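Local coordinates for protein L-serine ammonia-lyase (Rhizomucor miehei CAU432, PDB 5C3U) that belongs to the pyridoxal-phosphate-dependent enzymes and holds a molecule of pyridoxal-5'-phosphate in its ligand pocket, at residues Ala173-Pro178 with Asn186-Gly191; Leu269-Glu272 with Met276-Glu279. All coordinates share one frame; numbering follows the deposited sequence.

Contacts 1 and 2 do not touch: their centres are 22 Å apart and their nearest atoms about 8 Å apart, with contact 1 complete in sequence before contact 2 begins. What relates them is pyridoxal-5'-phosphate, since each has one end in its pocket, through Pro178 in contact 1 and Glu279 in contact 2. Asn80 ND2 ties these surroundings together, being hydrogen-bonded both to pyridoxal-5'-phosphate and to Glu279 OE2. Helix 280-290, which starts directly after contact 2, runs back to strand 174-178, where Ala285 touches Ile176 and Pro178. The side chain of Val278 is about 7 Å from pyridoxal-5'-phosphate, so that residue stands back from the pocket while Glu279, next in sequence, lies in it.

Contact 1. Residues Ala173-Pro178 with Asn186-Gly191; sequences AAIICP and NGVIMG. With PLP (pyridoxal-5'-phosphate), chain B.
In the beta-alpha-beta unit of strand 174-178, helix 183-194 and strand 202-207, the helix is laid against the first strand by Val188, whose two methyls are divided between Ile175 and Cys177. Val188 CG1, trans to its own backbone N (chi1 173°), meets the branch methyl of Ile175, with CG2 of Ile175 at 4.3 Å from CG1 of Val188. The other methyl turns to the sulfur: Cys177 SG is 4.2 Å from Val188 CG2. Cys177 and Val188 are also the closest pair along the backbones, CA to CA 8.3 Å. These separations, with just 107 Å² of buried surface, mark a light van der Waals fit, and helix 150-166 completes the layer, with Leu163 on Ile175 and Ile159 on Val188. Ile176, between the two strand residues, instead packs on Leu288 and Cys289 of helix 280-290, which indicates helices on both faces of the sheet. The strand ends at pyridoxal-5'-phosphate: Pro178 CB is 3.8 Å from its C6, and Pro178 O is 3.8 Å from its C5A. Just beyond, the backbone nitrogens of Gly180, Gly181, Gly182 and Leu184 hydrogen-bond to pyridoxal-5'-phosphate. A strand, a glycine-rich turn giving three backbone N-H groups and a following helix giving that of Leu184 form the arrangement characteristic of fold type II pyridoxal-phosphate enzymes.

Contact 2. Residues Leu269-Glu272 with Met276-Glu279; sequences LFAE and MLVE
Phe270 and Val278 meet at about a right angle, the valine bringing both methyls to the same stretch of the ring: CG1 lies 3.9 Å from Phe270 CE2, and CG2 of Val278 lies 4.0 Å from CD2 of Phe270. The ring reaches them because its CG stands trans to Phe270's own backbone N (chi1 -160°). Met276 passes the phenyl group obliquely, with its CB 4.0 Å from Phe270 CE2, while the extended remainder of its chain leads away from the helix, and the side chain touches Met42 of strand 37-42. This is the connection between two helices: after helix 260-274 the chain turns back beside Phe270 and Ala271 before helix 280-290 starts, with Glu279 as N-cap. The backbones come close here: Ala271 CA lies 3.3 Å from Met276 O in a C-H...O contact with 138° at the hydrogen. Leu277, starting out away from the helix, turns CD2 back to 3.8 Å from Ala271 CB and also touches Leu319 and Leu322 of helix 319-329. Val311 of strand 306-311 touches both Phe270 and Val278. Glu279 touches pyridoxal-5'-phosphate, its OE2 hydrogen-bonded to Asp316 N and its OE1 to Ser281 OG.

Contact 1. Residues Ala173-Pro178 with Asn186-Gly191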
ATOM      1  N   ALA A 173      -9.656  15.871   8.778  1.00 30.33           N
ATOM      2  CA  ALA A 173      -9.102  16.955   7.986  1.00 29.97           C
ATOM      3  C   ALA A 173      -8.330  16.426   6.780  1.00 31.15           C
ATOM      4  O   ALA A 173      -8.201  17.113   5.777  1.00 32.27           O
ATOM      5  CB  ALA A 173      -8.183  17.798   8.847  1.00 33.15           C
ATOM      6  N   ALA A 174      -7.778  15.226   6.897  1.00 29.14           N
ATOM      7  CA  ALA A 174      -7.058  14.615   5.775  1.00 27.59           C
ATOM      8  C   ALA A 174      -6.812  13.144   6.045  1.00 26.76           C
ATOM      9  O   ALA A 174      -6.781  12.700   7.206  1.00 26.68           O
ATOM     10  CB  ALA A 174      -5.725  15.308   5.542  1.00 28.70           C
ATOM     11  N   ILE A 175      -6.645  12.403   4.955  1.00 26.13           N
ATOM     12  CA  ILE A 175      -6.181  11.015   4.988  1.00 25.31           C
ATOM     13  C   ILE A 175      -4.910  10.971   4.161  1.00 24.34           C
ATOM     14  O   ILE A 175      -4.908  11.424   3.029  1.00 25.82           O
ATOM     15  CB  ILE A 175      -7.243  10.046   4.420  1.00 26.33           C
ATOM     16  CG1 ILE A 175      -8.485  10.080   5.322  1.00 27.27           C
ATOM     17  CG2 ILE A 175      -6.681   8.618   4.334  1.00 26.72           C
ATOM     18  CD1 ILE A 175      -9.670   9.307   4.780  1.00 30.22           C
ATOM     19  N   ILE A 176      -3.821  10.469   4.753  1.00 24.58           N
ATOM     20  CA  ILE A 176      -2.534  10.398   4.077  1.00 24.27           C
ATOM     21  C   ILE A 176      -2.339   8.978   3.578  1.00 25.19           C
ATOM     22  O   ILE A 176      -2.382   8.032   4.372  1.00 24.77           O
ATOM     23  CB  ILE A 176      -1.359  10.781   5.003  1.00 25.52           C
ATOM     24  CG1 ILE A 176      -1.625  12.136   5.684  1.00 27.71           C
ATOM     25  CG2 ILE A 176      -0.047  10.769   4.222  1.00 25.23           C
ATOM     26  CD1 ILE A 176      -0.549  12.538   6.675  1.00 29.63           C
ATOM     27  N   CYS A 177      -2.126   8.851   2.266  1.00 23.90           N
ATOM     28  CA  CYS A 177      -2.220   7.559   1.581  1.00 24.59           C
ATOM     29  C   CYS A 177      -1.001   7.378   0.651  1.00 21.90           C
ATOM     30  O   CYS A 177      -0.820   8.144  -0.296  1.00 22.21           O
ATOM     31  CB  CYS A 177      -3.528   7.478   0.796  1.00 25.25           C
ATOM     32  SG  CYS A 177      -3.771   5.964  -0.165  1.00 28.69           S
ATOM     33  N   PRO A 178      -0.170   6.371   0.916  1.00 21.03           N
ATOM     34  CA  PRO A 178       0.954   6.077  -0.003  1.00 20.64           C
ATOM     35  C   PRO A 178       0.427   5.641  -1.371  1.00 23.72           C
ATOM     36  O   PRO A 178      -0.608   4.957  -1.424  1.00 23.70           O
ATOM     37  CB  PRO A 178       1.690   4.893   0.668  1.00 22.90           C
ATOM     38  CG  PRO A 178       0.843   4.484   1.804  1.00 23.66           C
ATOM     39  CD  PRO A 178      -0.317   5.383   2.000  1.00 20.78           C
ATOM     40  N   ASN A 186      -7.379   4.596  -5.159  1.00 21.01           N
ATOM     41  CA  ASN A 186      -8.714   4.448  -5.770  1.00 21.48           C
ATOM     42  C   ASN A 186      -9.758   3.943  -4.777  1.00 23.16           C
ATOM     43  O   ASN A 186     -10.874   4.461  -4.727  1.00 23.60           O
ATOM     44  CB  ASN A 186      -8.665   3.518  -7.005  1.00 22.47           C
ATOM     45  CG  ASN A 186      -7.772   4.049  -8.125  1.00 23.96           C
ATOM     46  OD1 ASN A 186      -7.352   5.212  -8.119  1.00 24.35           O
ATOM     47  ND2 ASN A 186      -7.465   3.184  -9.093  1.00 23.98           N
ATOM     48  N   GLY A 187      -9.411   2.913  -4.001  1.00 21.22           N
ATOM     49  CA  GLY A 187     -10.334   2.426  -2.983  1.00 21.83           C
ATOM     50  C   GLY A 187     -10.658   3.487  -1.929  1.00 22.58           C
ATOM     51  O   GLY A 187     -11.803   3.622  -1.498  1.00 24.40           O
ATOM     52  N   VAL A 188      -9.649   4.246  -1.512  1.00 22.67           N
ATOM     53  CA  VAL A 188      -9.876   5.305  -0.529  1.00 22.52           C
ATOM     54  C   VAL A 188     -10.862   6.358  -1.068  1.00 24.87           C
ATOM     55  O   VAL A 188     -11.891   6.657  -0.431  1.00 25.20           O
ATOM     56  CB  VAL A 188      -8.543   5.921  -0.050  1.00 23.30           C
ATOM     57  CG1 VAL A 188      -8.784   7.130   0.842  1.00 25.22           C
ATOM     58  CG2 VAL A 188      -7.757   4.868   0.734  1.00 23.19           C
ATOM     59  N   ILE A 189     -10.590   6.860  -2.261  1.00 24.80           N
ATOM     60  CA  ILE A 189     -11.467   7.870  -2.842  1.00 26.82           C
ATOM     61  C   ILE A 189     -12.888   7.312  -3.048  1.00 28.24           C
ATOM     62  O   ILE A 189     -13.884   7.961  -2.690  1.00 29.71           O
ATOM     63  CB  ILE A 189     -10.903   8.400  -4.160  1.00 27.49           C
ATOM     64  CG1 ILE A 189      -9.605   9.178  -3.911  1.00 28.06           C
ATOM     65  CG2 ILE A 189     -11.927   9.292  -4.855  1.00 27.72           C
ATOM     66  CD1 ILE A 189      -8.813   9.393  -5.181  1.00 28.04           C
ATOM     67  N   MET A 190     -12.981   6.102  -3.588  1.00 29.72           N
ATOM     68  CA  MET A 190     -14.290   5.468  -3.789  1.00 30.86           C
ATOM     69  C   MET A 190     -15.039   5.232  -2.481  1.00 30.68           C
ATOM     70  O   MET A 190     -16.242   5.491  -2.399  1.00 29.72           O
ATOM     71  CB  MET A 190     -14.162   4.178  -4.600  1.00 33.43           C
ATOM     72  CG  MET A 190     -13.841   4.441  -6.059  1.00 37.21           C
ATOM     73  SD  MET A 190     -13.315   2.979  -6.983  1.00 44.35           S
ATOM     74  CE  MET A 190     -14.234   3.283  -8.491  1.00 43.81           C
ATOM     75  N   GLY A 191     -14.327   4.738  -1.461  1.00 29.10           N
ATOM     76  CA  GLY A 191     -14.879   4.625  -0.110  1.00 30.27           C
ATOM     77  C   GLY A 191     -15.381   5.942   0.462  1.00 29.79           C
ATOM     78  O   GLY A 191     -16.441   5.982   1.103  1.00 28.77           O
TER
HETATM   79  N1  PLP B 401       2.247   0.474   0.877  1.00 26.72           N
HETATM   80  C2  PLP B 401       2.428  -0.858   0.908  1.00 26.55           C
HETATM   81  C2A PLP B 401       3.239  -1.529   1.990  1.00 26.39           C
HETATM   82  C3  PLP B 401       1.832  -1.679  -0.148  1.00 26.84           C
HETATM   83  O3  PLP B 401       1.995  -3.039  -0.142  1.00 28.00           O
HETATM   84  C4  PLP B 401       1.034  -0.977  -1.176  1.00 27.32           C
HETATM   85  C4A PLP B 401       0.383  -1.755  -2.242  1.00 27.96           C
HETATM   86  C5  PLP B 401       0.901   0.502  -1.113  1.00 28.88           C
HETATM   87  C6  PLP B 401       1.533   1.154  -0.049  1.00 27.81           C
HETATM   88  C5A PLP B 401       0.101   1.298  -2.146  1.00 29.08           C
HETATM   89  O4P PLP B 401       0.013   0.531  -3.341  1.00 29.63           O
HETATM   90  P   PLP B 401      -0.873   0.837  -4.662  1.00 24.57           P
HETATM   91  O1P PLP B 401      -2.231   0.261  -4.454  1.00 26.22           O
HETATM   92  O2P PLP B 401      -0.855   2.352  -4.936  1.00 25.29           O
HETATM   93  O3P PLP B 401      -0.045   0.097  -5.652  1.00 26.21           O

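Contact 2. Residues Leu269-Glu272 with Met276-Glu279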
ATOM      1  N   LEU A 269      11.804   6.109  13.124  1.00 20.12           N
ATOM      2  CA  LEU A 269      11.028   6.780  14.203  1.00 20.09           C
ATOM      3  C   LEU A 269       9.803   5.987  14.611  1.00 22.13           C
ATOM      4  O   LEU A 269       9.509   5.890  15.807  1.00 22.89           O
ATOM      5  CB  LEU A 269      10.630   8.198  13.772  1.00 20.05           C
ATOM      6  CG  LEU A 269      11.849   9.135  13.807  1.00 21.19           C
ATOM      7  CD1 LEU A 269      11.448  10.450  13.121  1.00 22.13           C
ATOM      8  CD2 LEU A 269      12.348   9.399  15.213  1.00 23.24           C
ATOM      9  N   PHE A 270       9.104   5.409  13.629  1.00 21.08           N
ATOM     10  CA  PHE A 270       7.966   4.551  13.922  1.00 21.16           C
ATOM     11  C   PHE A 270       8.370   3.282  14.694  1.00 22.29           C
ATOM     12  O   PHE A 270       7.636   2.827  15.578  1.00 23.57           O
ATOM     13  CB  PHE A 270       7.273   4.153  12.632  1.00 22.37           C
ATOM     14  CG  PHE A 270       5.857   3.693  12.831  1.00 23.84           C
ATOM     15  CD1 PHE A 270       4.889   4.564  13.350  1.00 25.30           C
ATOM     16  CD2 PHE A 270       5.496   2.398  12.532  1.00 23.96           C
ATOM     17  CE1 PHE A 270       3.580   4.137  13.520  1.00 26.12           C
ATOM     18  CE2 PHE A 270       4.185   1.972  12.702  1.00 24.36           C
ATOM     19  CZ  PHE A 270       3.233   2.835  13.185  1.00 24.88           C
ATOM     20  N   ALA A 271       9.521   2.713  14.360  1.00 21.62           N
ATOM     21  CA  ALA A 271      10.011   1.529  15.103  1.00 21.97           C
ATOM     22  C   ALA A 271      10.296   1.921  16.567  1.00 24.34           C
ATOM     23  O   ALA A 271       9.971   1.189  17.489  1.00 25.53           O
ATOM     24  CB  ALA A 271      11.265   0.972  14.439  1.00 23.16           C
ATOM     25  N   GLU A 272      10.929   3.070  16.776  1.00 24.13           N
ATOM     26  CA  GLU A 272      11.223   3.533  18.139  1.00 25.21           C
ATOM     27  C   GLU A 272       9.949   3.895  18.931  1.00 25.89           C
ATOM     28  O   GLU A 272       9.817   3.538  20.107  1.00 26.83           O
ATOM     29  CB  GLU A 272      12.209   4.708  18.097  1.00 26.25           C
ATOM     30  CG  GLU A 272      13.557   4.392  17.437  1.00 27.14           C
ATOM     31  CD  GLU A 272      14.446   3.440  18.248  1.00 34.51           C
ATOM     32  OE1 GLU A 272      13.943   2.575  19.000  1.00 36.34           O
ATOM     33  OE2 GLU A 272      15.682   3.568  18.134  1.00 38.05           O
ATOM     34  N   MET A 276       7.000  -1.081  15.960  1.00 21.79           N
ATOM     35  CA  MET A 276       6.604  -1.848  14.792  1.00 25.50           C
ATOM     36  C   MET A 276       7.504  -1.500  13.633  1.00 26.30           C
ATOM     37  O   MET A 276       7.866  -0.309  13.471  1.00 24.46           O
ATOM     38  CB  MET A 276       5.174  -1.532  14.430  1.00 27.45           C
ATOM     39  CG  MET A 276       4.217  -2.184  15.400  1.00 35.01           C
ATOM     40  SD  MET A 276       2.640  -1.366  15.298  1.00 42.83           S
ATOM     41  CE  MET A 276       1.880  -2.106  16.746  1.00 44.70           C
ATOM     42  N   LEU A 277       7.878  -2.522  12.861  1.00 25.02           N
ATOM     43  CA  LEU A 277       8.697  -2.326  11.661  1.00 24.26           C
ATOM     44  C   LEU A 277       7.794  -2.285  10.460  1.00 22.86           C
ATOM     45  O   LEU A 277       7.067  -3.234  10.216  1.00 22.88           O
ATOM     46  CB  LEU A 277       9.734  -3.459  11.471  1.00 27.25           C
ATOM     47  CG  LEU A 277      10.698  -3.780  12.605  1.00 30.80           C
ATOM     48  CD1 LEU A 277      11.696  -4.848  12.162  1.00 32.55           C
ATOM     49  CD2 LEU A 277      11.408  -2.521  13.076  1.00 30.23           C
ATOM     50  N   VAL A 278       7.798  -1.154   9.747  1.00 22.97           N
ATOM     51  CA  VAL A 278       7.044  -1.031   8.516  1.00 22.60           C
ATOM     52  C   VAL A 278       7.963  -0.679   7.343  1.00 22.32           C
ATOM     53  O   VAL A 278       9.079  -0.179   7.520  1.00 21.99           O
ATOM     54  CB  VAL A 278       5.875  -0.009   8.607  1.00 22.81           C
ATOM     55  CG1 VAL A 278       4.901  -0.405   9.724  1.00 22.60           C
ATOM     56  CG2 VAL A 278       6.399   1.411   8.806  1.00 23.42           C
ATOM     57  N   GLU A 279       7.472  -0.958   6.142  1.00 21.89           N
ATOM     58  CA  GLU A 279       8.243  -0.691   4.924  1.00 23.47           C
ATOM     59  C   GLU A 279       8.390   0.799   4.711  1.00 22.06           C
ATOM     60  O   GLU A 279       7.556   1.569   5.181  1.00 22.12           O
ATOM     61  CB  GLU A 279       7.476  -1.221   3.726  1.00 25.90           C
ATOM     62  CG  GLU A 279       7.901  -2.581   3.273  1.00 30.78           C
ATOM     63  CD  GLU A 279       7.140  -3.042   2.043  1.00 32.27           C
ATOM     64  OE1 GLU A 279       6.900  -2.248   1.087  1.00 33.26           O
ATOM     65  OE2 GLU A 279       6.800  -4.225   2.035  1.00 31.74           O
TER